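Local structure of HTH cro/C1-type domain-containing protein (Pseudomonas aeruginosa, 4O8B) at residues Ala13-Val24 / Glu51-Val59; Met1-Arg12 / Tyr63-Glu73. The protein regulates transcription, controlling motility and biofilm formation through modulation of the small RNA rsmZ, probably by sequence-specific binding of promoter DNA as an activator. All coordinates share one frame; numbering follows the deposited sequence.

Interaction 1. Residues Ala13-Val24 / Glu51-Val59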
loop_
_atom_site.group_PDB
_atom_site.type_symbol
_atom_site.label_atom_id
_atom_site.label_comp_id
_atom_site.label_asym_id
_atom_site.label_seq_id
_atom_site.Cartn_x
_atom_site.Cartn_y
_atom_site.Cartn_z
ATOM N N ALA A 13 15.823 -2.230 -8.110
ATOM C CA ALA A 13 15.950 -3.575 -8.660
ATOM C C ALA A 13 16.955 -3.614 -9.811
ATOM O O ALA A 13 17.416 -4.685 -10.207
ATOM C CB ALA A 13 14.593 -4.072 -9.141
ATOM N N GLY A 14 17.288 -2.445 -10.340
ATOM C CA GLY A 14 18.246 -2.366 -11.431
ATOM C C GLY A 14 17.680 -2.768 -12.777
ATOM O O GLY A 14 18.345 -3.457 -13.557
ATOM N N TYR A 15 16.452 -2.346 -13.060
ATOM C CA TYR A 15 15.815 -2.666 -14.335
ATOM C C TYR A 15 15.617 -1.421 -15.189
ATOM O O TYR A 15 15.324 -0.343 -14.673
ATOM C CB TYR A 15 14.446 -3.326 -14.107
ATOM C CG TYR A 15 14.497 -4.727 -13.548
ATOM C CD1 TYR A 15 15.288 -5.711 -14.148
ATOM C CD2 TYR A 15 13.736 -5.082 -12.433
ATOM C CE1 TYR A 15 15.305 -7.015 -13.656
ATOM C CE2 TYR A 15 13.749 -6.384 -11.938
ATOM C CZ TYR A 15 14.533 -7.340 -12.550
ATOM O OH TYR A 15 14.548 -8.624 -12.065
ATOM N N SER A 16 15.777 -1.581 -16.497
ATOM C CA SER A 16 15.580 -0.476 -17.426
ATOM C C SER A 16 14.085 -0.487 -17.735
ATOM O O SER A 16 13.439 -1.528 -17.623
ATOM C CB SER A 16 16.378 -0.704 -18.716
ATOM O OG SER A 16 15.667 -1.532 -19.628
ATOM N N GLN A 17 13.532 0.662 -18.104
ATOM C CA GLN A 17 12.107 0.740 -18.403
ATOM C C GLN A 17 11.653 -0.368 -19.346
ATOM O O GLN A 17 10.513 -0.835 -19.262
ATOM C CB GLN A 17 11.747 2.103 -19.011
ATOM C CG GLN A 17 11.403 3.166 -17.984
ATOM C CD GLN A 17 10.882 4.436 -18.626
ATOM O OE1 GLN A 17 11.340 4.829 -19.700
ATOM N NE2 GLN A 17 9.944 5.101 -17.960
ATOM N N LYS A 18 12.547 -0.793 -20.244
ATOM C CA LYS A 18 12.221 -1.848 -21.187
ATOM C C LYS A 18 12.269 -3.214 -20.510
ATOM O O LYS A 18 11.399 -4.051 -20.737
ATOM C CB LYS A 18 13.195 -1.815 -22.367
ATOM C CG LYS A 18 12.934 -2.892 -23.410
ATOM C CD LYS A 18 13.927 -2.798 -24.565
ATOM C CE LYS A 18 13.790 -3.986 -25.505
ATOM N NZ LYS A 18 14.901 -4.039 -26.499
ATOM N N GLN A 19 13.286 -3.437 -19.691
ATOM C CA GLN A 19 13.433 -4.701 -18.986
ATOM C C GLN A 19 12.214 -4.978 -18.116
ATOM O O GLN A 19 11.606 -6.051 -18.203
ATOM C CB GLN A 19 14.702 -4.703 -18.120
ATOM C CG GLN A 19 15.962 -5.094 -18.869
ATOM C CD GLN A 19 17.219 -4.823 -18.058
ATOM O OE1 GLN A 19 17.347 -3.770 -17.433
ATOM N NE2 GLN A 19 18.166 -5.758 -18.091
ATOM N N LEU A 20 11.856 -4.018 -17.272
ATOM C CA LEU A 20 10.693 -4.178 -16.401
ATOM C C LEU A 20 9.456 -4.403 -17.259
ATOM O O LEU A 20 8.633 -5.261 -16.973
ATOM C CB LEU A 20 10.513 -2.939 -15.523
ATOM C CG LEU A 20 9.284 -2.897 -14.596
ATOM C CD1 LEU A 20 9.068 -4.258 -13.949
ATOM C CD2 LEU A 20 9.482 -1.829 -13.532
ATOM N N GLY A 21 9.346 -3.608 -18.332
ATOM C CA GLY A 21 8.219 -3.722 -19.224
ATOM C C GLY A 21 8.061 -5.116 -19.811
ATOM O O GLY A 21 6.952 -5.657 -19.852
ATOM N N MET A 22 9.161 -5.707 -20.263
ATOM C CA MET A 22 9.102 -7.039 -20.840
ATOM C C MET A 22 8.953 -8.124 -19.779
ATOM O O MET A 22 8.321 -9.153 -20.017
ATOM C CB MET A 22 10.353 -7.321 -21.680
ATOM C CG MET A 22 10.478 -6.457 -22.922
ATOM S SD MET A 22 11.617 -7.172 -24.122
ATOM C CE MET A 22 13.188 -6.838 -23.339
ATOM N N LEU A 23 9.532 -7.898 -18.605
ATOM C CA LEU A 23 9.442 -8.867 -17.523
ATOM C C LEU A 23 7.996 -9.115 -17.105
ATOM O O LEU A 23 7.711 -10.039 -16.338
ATOM C CB LEU A 23 10.266 -8.408 -16.322
ATOM C CG LEU A 23 11.734 -8.844 -16.350
ATOM C CD1 LEU A 23 12.520 -8.100 -15.281
ATOM C CD2 LEU A 23 11.820 -10.348 -16.132
ATOM N N VAL A 24 7.077 -8.294 -17.607
ATOM C CA VAL A 24 5.671 -8.463 -17.292
ATOM C C VAL A 24 4.838 -8.790 -18.534
ATOM O O VAL A 24 3.628 -8.583 -18.550
ATOM C CB VAL A 24 5.079 -7.211 -16.588
ATOM C CG1 VAL A 24 5.420 -7.244 -15.106
ATOM C CG2 VAL A 24 5.625 -5.949 -17.226
ATOM N N GLU A 51 -0.043 -6.553 -9.429
ATOM C CA GLU A 51 0.488 -7.735 -8.760
ATOM C C GLU A 51 1.729 -8.243 -9.493
ATOM O O GLU A 51 2.662 -8.745 -8.867
ATOM C CB GLU A 51 -0.581 -8.835 -8.719
ATOM C CG GLU A 51 -0.586 -9.645 -7.433
ATOM C CD GLU A 51 -1.678 -10.700 -7.416
ATOM O OE1 GLU A 51 -2.765 -10.445 -7.985
ATOM O OE2 GLU A 51 -1.461 -11.777 -6.814
ATOM N N GLN A 52 1.730 -8.111 -10.818
ATOM C CA GLN A 52 2.855 -8.559 -11.632
ATOM C C GLN A 52 4.076 -7.678 -11.389
ATOM O O GLN A 52 5.199 -8.173 -11.256
ATOM C CB GLN A 52 2.497 -8.510 -13.121
ATOM C CG GLN A 52 1.316 -9.373 -13.521
ATOM C CD GLN A 52 1.040 -9.316 -15.013
ATOM O OE1 GLN A 52 -0.119 -9.331 -15.441
ATOM N NE2 GLN A 52 2.098 -9.265 -15.809
ATOM N N LEU A 53 3.852 -6.369 -11.341
ATOM C CA LEU A 53 4.921 -5.405 -11.113
ATOM C C LEU A 53 5.557 -5.598 -9.750
ATOM O O LEU A 53 6.780 -5.583 -9.619
ATOM C CB LEU A 53 4.376 -3.982 -11.233
ATOM C CG LEU A 53 3.984 -3.537 -12.645
ATOM C CD1 LEU A 53 3.232 -2.217 -12.588
ATOM C CD2 LEU A 53 5.243 -3.407 -13.496
ATOM N N ALA A 54 4.720 -5.776 -8.733
ATOM C CA ALA A 54 5.202 -5.976 -7.374
ATOM C C ALA A 54 6.067 -7.225 -7.278
ATOM O O ALA A 54 7.159 -7.192 -6.708
ATOM C CB ALA A 54 4.021 -6.079 -6.413
ATOM N N MET A 55 5.578 -8.329 -7.836
ATOM C CA MET A 55 6.309 -9.590 -7.801
ATOM C C MET A 55 7.676 -9.436 -8.455
ATOM O O MET A 55 8.698 -9.787 -7.869
ATOM C CB MET A 55 5.508 -10.675 -8.529
ATOM C CG MET A 55 6.001 -12.089 -8.278
ATOM S SD MET A 55 5.936 -12.528 -6.525
ATOM C CE MET A 55 4.163 -12.535 -6.254
ATOM N N VAL A 56 7.688 -8.902 -9.679
ATOM C CA VAL A 56 8.927 -8.702 -10.417
ATOM C C VAL A 56 9.870 -7.756 -9.687
ATOM O O VAL A 56 11.034 -8.092 -9.449
ATOM C CB VAL A 56 8.650 -8.132 -11.825
ATOM C CG1 VAL A 56 9.957 -7.884 -12.557
ATOM C CG2 VAL A 56 7.775 -9.096 -12.608
ATOM N N LEU A 57 9.371 -6.576 -9.333
ATOM C CA LEU A 57 10.176 -5.580 -8.627
ATOM C C LEU A 57 10.611 -6.058 -7.247
ATOM O O LEU A 57 11.513 -5.476 -6.643
ATOM C CB LEU A 57 9.406 -4.263 -8.503
ATOM C CG LEU A 57 9.516 -3.287 -9.677
ATOM C CD1 LEU A 57 8.542 -2.137 -9.470
ATOM C CD2 LEU A 57 10.940 -2.776 -9.778
ATOM N N GLN A 58 9.963 -7.108 -6.752
ATOM C CA GLN A 58 10.295 -7.656 -5.440
ATOM C C GLN A 58 9.955 -6.706 -4.299
ATOM O O GLN A 58 10.659 -6.664 -3.283
ATOM C CB GLN A 58 11.778 -8.017 -5.374
ATOM C CG GLN A 58 12.146 -9.335 -6.040
ATOM C CD GLN A 58 11.711 -10.535 -5.228
ATOM O OE1 GLN A 58 10.521 -10.845 -5.122
ATOM N NE2 GLN A 58 12.687 -11.220 -4.629
ATOM N N VAL A 59 8.878 -5.940 -4.460
ATOM C CA VAL A 59 8.445 -5.007 -3.426
ATOM C C VAL A 59 6.965 -5.196 -3.144
ATOM O O VAL A 59 6.194 -5.570 -4.036
ATOM C CB VAL A 59 8.686 -3.535 -3.838
ATOM C CG1 VAL A 59 10.166 -3.216 -3.775
ATOM C CG2 VAL A 59 8.148 -3.301 -5.246
#
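Val56 of helix 51-57 turns CG1 to the side chains of Leu23 and Leu20 and CG2 to Val24 CG1, and much of the apolar contact is built round it. Its CG1 lies 3.7 Å from Leu23 CD1, while its CG2 meets Val24 CG1 at 3.9 Å. Leu20 enters from helix 17-22 and crosses both Leu53 and Leu57 at about a right angle. With CG anti to the backbone N (chi1 177°), it gives one methyl to each: Leu20 CD1 stands 3.9 Å from Leu53 CD2, and Leu20 CD2 4.1 Å from Leu57 CG. Ala13 CB adds to the apolar surface round Leu57 CD2.

The Tyr15 ring offers its edge to helix 51-57, with Val56 O and Leu57 CD2 near the ring plane. Both faces meet its own segment: Ala13 O sits over the centre of one, and Leu23 CD1 lies toward the rim of the other.

Polar bonding across the contact is slight. Gln52 NE2 gives Val24 O a weak, bent hydrogen bond (3.2 Å, 128° at the hydrogen), while OE1 of Gln52 is engaged by Arg48. Within segment 13-24, Ser16 and Gln19 form a capping box: Gln19 N donates to Ser16 OG at 3.0 Å, and Ser16 N returns a bond to Gln19 OE1.

The segment axes approach to 10.8 Å with 118° between their directions. Leu57 also touches Ala9 and Leu53 touches Leu6, both on helix 3-13, while Val24 and Leu53 meet Met35; helix 47-57 thus packs together with helices 3-13, 17-22 and 28-39 of the helix-turn-helix domain.

Interaction 2. Residues Met1-Arg12 / Tyr63-Glu73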
loop_
_atom_site.group_PDB
_atom_site.type_symbol
_atom_site.label_atom_id
_atom_site.label_comp_id
_atom_site.label_asym_id
_atom_site.label_seq_id
_atom_site.Cartn_x
_atom_site.Cartn_y
_atom_site.Cartn_z
ATOM N N MET A 1 -1.462 3.745 -9.522
ATOM C CA MET A 1 -0.153 3.458 -8.874
ATOM C C MET A 1 0.744 4.692 -8.917
ATOM O O MET A 1 0.826 5.374 -9.942
ATOM C CB MET A 1 0.540 2.296 -9.593
ATOM C CG MET A 1 1.818 1.816 -8.917
ATOM S SD MET A 1 2.672 0.569 -9.893
ATOM C CE MET A 1 1.557 -0.830 -9.714
ATOM N N LEU A 2 1.404 4.975 -7.803
ATOM C CA LEU A 2 2.299 6.122 -7.718
ATOM C C LEU A 2 3.534 5.919 -8.596
ATOM O O LEU A 2 4.289 4.957 -8.404
ATOM C CB LEU A 2 2.736 6.359 -6.270
ATOM C CG LEU A 2 1.848 7.239 -5.387
ATOM C CD1 LEU A 2 0.593 6.496 -4.964
ATOM C CD2 LEU A 2 2.649 7.663 -4.168
ATOM N N GLY A 3 3.735 6.819 -9.552
ATOM C CA GLY A 3 4.876 6.717 -10.444
ATOM C C GLY A 3 6.203 6.679 -9.718
ATOM O O GLY A 3 7.020 5.786 -9.953
ATOM N N THR A 4 6.427 7.645 -8.839
ATOM C CA THR A 4 7.670 7.719 -8.076
ATOM C C THR A 4 8.028 6.369 -7.461
ATOM O O THR A 4 9.156 5.901 -7.589
ATOM C CB THR A 4 7.574 8.765 -6.944
ATOM O OG1 THR A 4 6.397 8.519 -6.167
ATOM C CG2 THR A 4 7.522 10.169 -7.520
ATOM N N ARG A 5 7.058 5.752 -6.798
ATOM C CA ARG A 5 7.270 4.452 -6.156
ATOM C C ARG A 5 7.626 3.392 -7.190
ATOM O O ARG A 5 8.483 2.544 -6.951
ATOM C CB ARG A 5 6.007 4.032 -5.406
ATOM C CG ARG A 5 5.523 5.060 -4.388
ATOM C CD ARG A 5 6.433 5.120 -3.172
ATOM N NE ARG A 5 6.078 6.230 -2.289
ATOM C CZ ARG A 5 6.829 7.317 -2.113
ATOM N NH1 ARG A 5 7.978 7.446 -2.767
ATOM N NH2 ARG A 5 6.412 8.283 -1.307
ATOM N N LEU A 6 6.965 3.445 -8.341
ATOM C CA LEU A 6 7.224 2.490 -9.411
ATOM C C LEU A 6 8.624 2.705 -9.977
ATOM O O LEU A 6 9.351 1.753 -10.245
ATOM C CB LEU A 6 6.182 2.644 -10.522
ATOM C CG LEU A 6 6.329 1.728 -11.745
ATOM C CD1 LEU A 6 6.037 0.282 -11.358
ATOM C CD2 LEU A 6 5.371 2.188 -12.829
ATOM N N LYS A 7 9.002 3.968 -10.152
ATOM C CA LYS A 7 10.315 4.308 -10.677
ATOM C C LYS A 7 11.384 3.967 -9.645
ATOM O O LYS A 7 12.423 3.382 -9.976
ATOM C CB LYS A 7 10.386 5.803 -11.018
ATOM C CG LYS A 7 11.595 6.188 -11.867
ATOM C CD LYS A 7 11.661 7.693 -12.105
ATOM C CE LYS A 7 10.482 8.194 -12.931
ATOM N NZ LYS A 7 10.507 7.662 -14.328
ATOM N N ALA A 8 11.125 4.334 -8.393
ATOM C CA ALA A 8 12.057 4.073 -7.300
ATOM C C ALA A 8 12.270 2.577 -7.117
ATOM O O ALA A 8 13.363 2.136 -6.765
ATOM C CB ALA A 8 11.527 4.688 -6.014
ATOM N N ALA A 9 11.215 1.795 -7.357
ATOM C CA ALA A 9 11.284 0.349 -7.209
ATOM C C ALA A 9 12.003 -0.294 -8.388
ATOM O O ALA A 9 12.572 -1.381 -8.255
ATOM C CB ALA A 9 9.881 -0.220 -7.077
ATOM N N ARG A 10 11.975 0.370 -9.546
ATOM C CA ARG A 10 12.634 -0.143 -10.734
ATOM C C ARG A 10 14.123 0.150 -10.690
ATOM O O ARG A 10 14.932 -0.616 -11.222
ATOM C CB ARG A 10 12.008 0.464 -11.992
ATOM C CG ARG A 10 12.805 0.204 -13.262
ATOM C CD ARG A 10 12.025 0.596 -14.509
ATOM N NE ARG A 10 11.899 2.046 -14.673
ATOM C CZ ARG A 10 12.928 2.867 -14.890
ATOM N NH1 ARG A 10 14.167 2.390 -14.965
ATOM N NH2 ARG A 10 12.713 4.168 -15.036
ATOM N N ILE A 11 14.484 1.262 -10.064
ATOM C CA ILE A 11 15.884 1.648 -9.943
ATOM C C ILE A 11 16.582 0.774 -8.909
ATOM O O ILE A 11 17.723 0.357 -9.102
ATOM C CB ILE A 11 16.031 3.131 -9.525
ATOM C CG1 ILE A 11 15.550 4.043 -10.653
ATOM C CG2 ILE A 11 17.482 3.431 -9.177
ATOM C CD1 ILE A 11 15.609 5.520 -10.311
ATOM N N ARG A 12 15.886 0.500 -7.804
ATOM C CA ARG A 12 16.446 -0.327 -6.743
ATOM C C ARG A 12 16.697 -1.744 -7.239
ATOM O O ARG A 12 17.667 -2.385 -6.842
ATOM C CB ARG A 12 15.496 -0.361 -5.543
ATOM C CG ARG A 12 15.963 -1.281 -4.412
ATOM C CD ARG A 12 14.907 -1.433 -3.331
ATOM N NE ARG A 12 14.771 -0.235 -2.492
ATOM C CZ ARG A 12 15.646 0.130 -1.557
ATOM N NH1 ARG A 12 16.727 -0.606 -1.330
ATOM N NH2 ARG A 12 15.437 1.226 -0.847
ATOM N N TYR A 63 3.671 -0.734 -1.193
ATOM C CA TYR A 63 4.698 0.271 -1.414
ATOM C C TYR A 63 4.367 1.146 -2.623
ATOM O O TYR A 63 4.463 2.375 -2.561
ATOM C CB TYR A 63 6.057 -0.395 -1.634
ATOM C CG TYR A 63 7.157 0.570 -2.010
ATOM C CD1 TYR A 63 7.618 1.518 -1.098
ATOM C CD2 TYR A 63 7.693 0.580 -3.301
ATOM C CE1 TYR A 63 8.622 2.429 -1.448
ATOM C CE2 TYR A 63 8.693 1.482 -3.661
ATOM C CZ TYR A 63 9.135 2.416 -2.736
ATOM O OH TYR A 63 10.112 3.315 -3.085
ATOM N N LEU A 64 3.986 0.497 -3.718
ATOM C CA LEU A 64 3.648 1.202 -4.955
ATOM C C LEU A 64 2.407 2.075 -4.799
ATOM O O LEU A 64 2.085 2.875 -5.677
ATOM C CB LEU A 64 3.437 0.187 -6.075
ATOM C CG LEU A 64 4.642 -0.726 -6.345
ATOM C CD1 LEU A 64 4.229 -1.893 -7.226
ATOM C CD2 LEU A 64 5.754 0.077 -6.995
ATOM N N TYR A 65 1.724 1.927 -3.668
ATOM C CA TYR A 65 0.518 2.704 -3.377
ATOM C C TYR A 65 0.662 3.444 -2.051
ATOM O O TYR A 65 -0.332 3.750 -1.392
ATOM C CB TYR A 65 -0.703 1.783 -3.316
ATOM C CG TYR A 65 -1.216 1.332 -4.664
ATOM C CD1 TYR A 65 -2.008 2.174 -5.451
ATOM C CD2 TYR A 65 -0.900 0.066 -5.164
ATOM C CE1 TYR A 65 -2.486 1.761 -6.691
ATOM C CE2 TYR A 65 -1.373 -0.355 -6.411
ATOM C CZ TYR A 65 -2.157 0.499 -7.167
ATOM O OH TYR A 65 -2.619 0.083 -8.395
ATOM N N CYS A 66 1.901 3.730 -1.665
ATOM C CA CYS A 66 2.181 4.435 -0.416
ATOM C C CYS A 66 2.656 5.862 -0.668
ATOM O O CYS A 66 3.849 6.106 -0.829
ATOM C CB CYS A 66 3.235 3.671 0.386
ATOM S SG CYS A 66 3.866 4.579 1.810
ATOM N N PRO A 67 1.729 6.824 -0.704
ATOM C CA PRO A 67 2.085 8.229 -0.942
ATOM C C PRO A 67 2.931 8.854 0.171
ATOM O O PRO A 67 3.714 9.767 -0.083
ATOM C CB PRO A 67 0.728 8.912 -1.106
ATOM C CG PRO A 67 -0.158 8.096 -0.223
ATOM C CD PRO A 67 0.267 6.682 -0.552
ATOM N N GLU A 68 2.765 8.369 1.401
ATOM C CA GLU A 68 3.532 8.890 2.522
ATOM C C GLU A 68 4.970 8.407 2.432
ATOM O O GLU A 68 5.252 7.231 2.642
ATOM C CB GLU A 68 2.925 8.446 3.853
ATOM C CG GLU A 68 1.615 9.128 4.238
ATOM C CD GLU A 68 0.409 8.493 3.578
ATOM O OE1 GLU A 68 0.393 7.248 3.446
ATOM O OE2 GLU A 68 -0.542 9.226 3.225
ATOM N N ASP A 69 5.887 9.320 2.120
ATOM C CA ASP A 69 7.305 8.969 1.983
ATOM C C ASP A 69 7.879 8.208 3.174
ATOM O O ASP A 69 8.591 7.222 2.989
ATOM C CB ASP A 69 8.134 10.226 1.725
ATOM C CG ASP A 69 7.783 10.909 0.412
ATOM O OD1 ASP A 69 8.013 10.306 -0.659
ATOM O OD2 ASP A 69 7.255 12.044 0.452
ATOM N N GLU A 70 7.582 8.652 4.391
ATOM C CA GLU A 70 8.105 7.974 5.576
ATOM C C GLU A 70 7.626 6.531 5.690
ATOM O O GLU A 70 8.424 5.624 5.915
ATOM C CB GLU A 70 7.718 8.725 6.860
ATOM C CG GLU A 70 8.727 9.773 7.307
ATOM C CD GLU A 70 8.649 10.032 8.803
ATOM O OE1 GLU A 70 8.797 9.057 9.584
ATOM O OE2 GLU A 70 8.451 11.200 9.201
ATOM N N LEU A 71 6.324 6.327 5.538
ATOM C CA LEU A 71 5.752 4.988 5.639
ATOM C C LEU A 71 6.314 4.047 4.578
ATOM O O LEU A 71 6.729 2.926 4.887
ATOM C CB LEU A 71 4.224 5.050 5.516
ATOM C CG LEU A 71 3.494 3.761 5.894
ATOM C CD1 LEU A 71 3.942 3.312 7.277
ATOM C CD2 LEU A 71 1.992 3.991 5.872
ATOM N N ALA A 72 6.321 4.503 3.334
ATOM C CA ALA A 72 6.838 3.697 2.229
ATOM C C ALA A 72 8.220 3.165 2.571
ATOM O O ALA A 72 8.477 1.961 2.466
ATOM C CB ALA A 72 6.908 4.541 0.957
ATOM N N GLU A 73 9.102 4.068 2.987
ATOM C CA GLU A 73 10.460 3.687 3.348
ATOM C C GLU A 73 10.435 2.587 4.402
ATOM O O GLU A 73 11.253 1.672 4.376
ATOM C CB GLU A 73 11.209 4.917 3.884
ATOM C CG GLU A 73 12.721 4.814 3.778
ATOM C CD GLU A 73 13.168 4.364 2.396
ATOM O OE1 GLU A 73 12.703 4.948 1.394
ATOM O OE2 GLU A 73 13.989 3.420 2.315
HETATM O O HOH W 1 -3.008 2.174 -10.831
#
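Arg5 presents an aliphatic methylene to the Tyr63 ring and a guanidinium edge to the loop at Cys66-Pro67 and to Asp69 at the start of helix 69-79. CD of Arg5 lies over one face of the Tyr63 ring, 4.1 Å from the ring centroid and 22° off its normal, while Ala9 CB sits at the ring edge. The guanidinium has Ala72 CB over one face; Cys66 O and Asp69 OD1 occupy its edge. A bend at chi2 (-72°) turns the arginine chain toward these partners.

Two short bonds then fix the group. Arg5 NE donates to Cys66 O at 2.7 Å and nearly straight, 175° at the hydrogen. Arg5 NH2 makes a salt bridge to Asp69 OD1, also 2.7 Å, reaching the oxygen from above the carboxylate plane; its bonds to Cys66 O and Pro67 O are weak.

At the chain start, Leu2 N donates to Leu64 O (3.1 Å). Met1 lies alongside Leu64, both side chains pointing the same way, with Met1 CG 3.7 Å from Leu64 CB. A water accepts from Met1 N at 2.6 Å and also bonds Tyr65 OH, which has Ser50 as a further partner.

Tyr65 stacks on Tyr65 of the second subunit, placing this contact beside the dimer interface. The topology is that of a Cro/C1-type all-helical domain whose opening helix, 3-13, is held by the chain leading from helix 47-57 into helix 69-79.

How the interactions relate
Helix 3-13 joins the two contacts: interaction 2 uses its body, and interaction 1 begins at its very end, Ala13, and uses the chain beyond. A probable bond from Tyr15 N to Arg10 O, part of the Schellman motif that ends this helix with Gly14 at positive phi, ties them directly, although their centres lie 13 Å apart. Both are partly buried. Interaction 1, the smaller at 446 Å² against 655 Å², relies on aliphatic branches in van der Waals contact and one weak cross-segment bond. Interaction 2 lies closer to the chain centre, 6 Å against 10 Å, yet is more polar, with an arginine bonded strongly to one backbone carbonyl and to a carboxylate. It alone borders the second subunit.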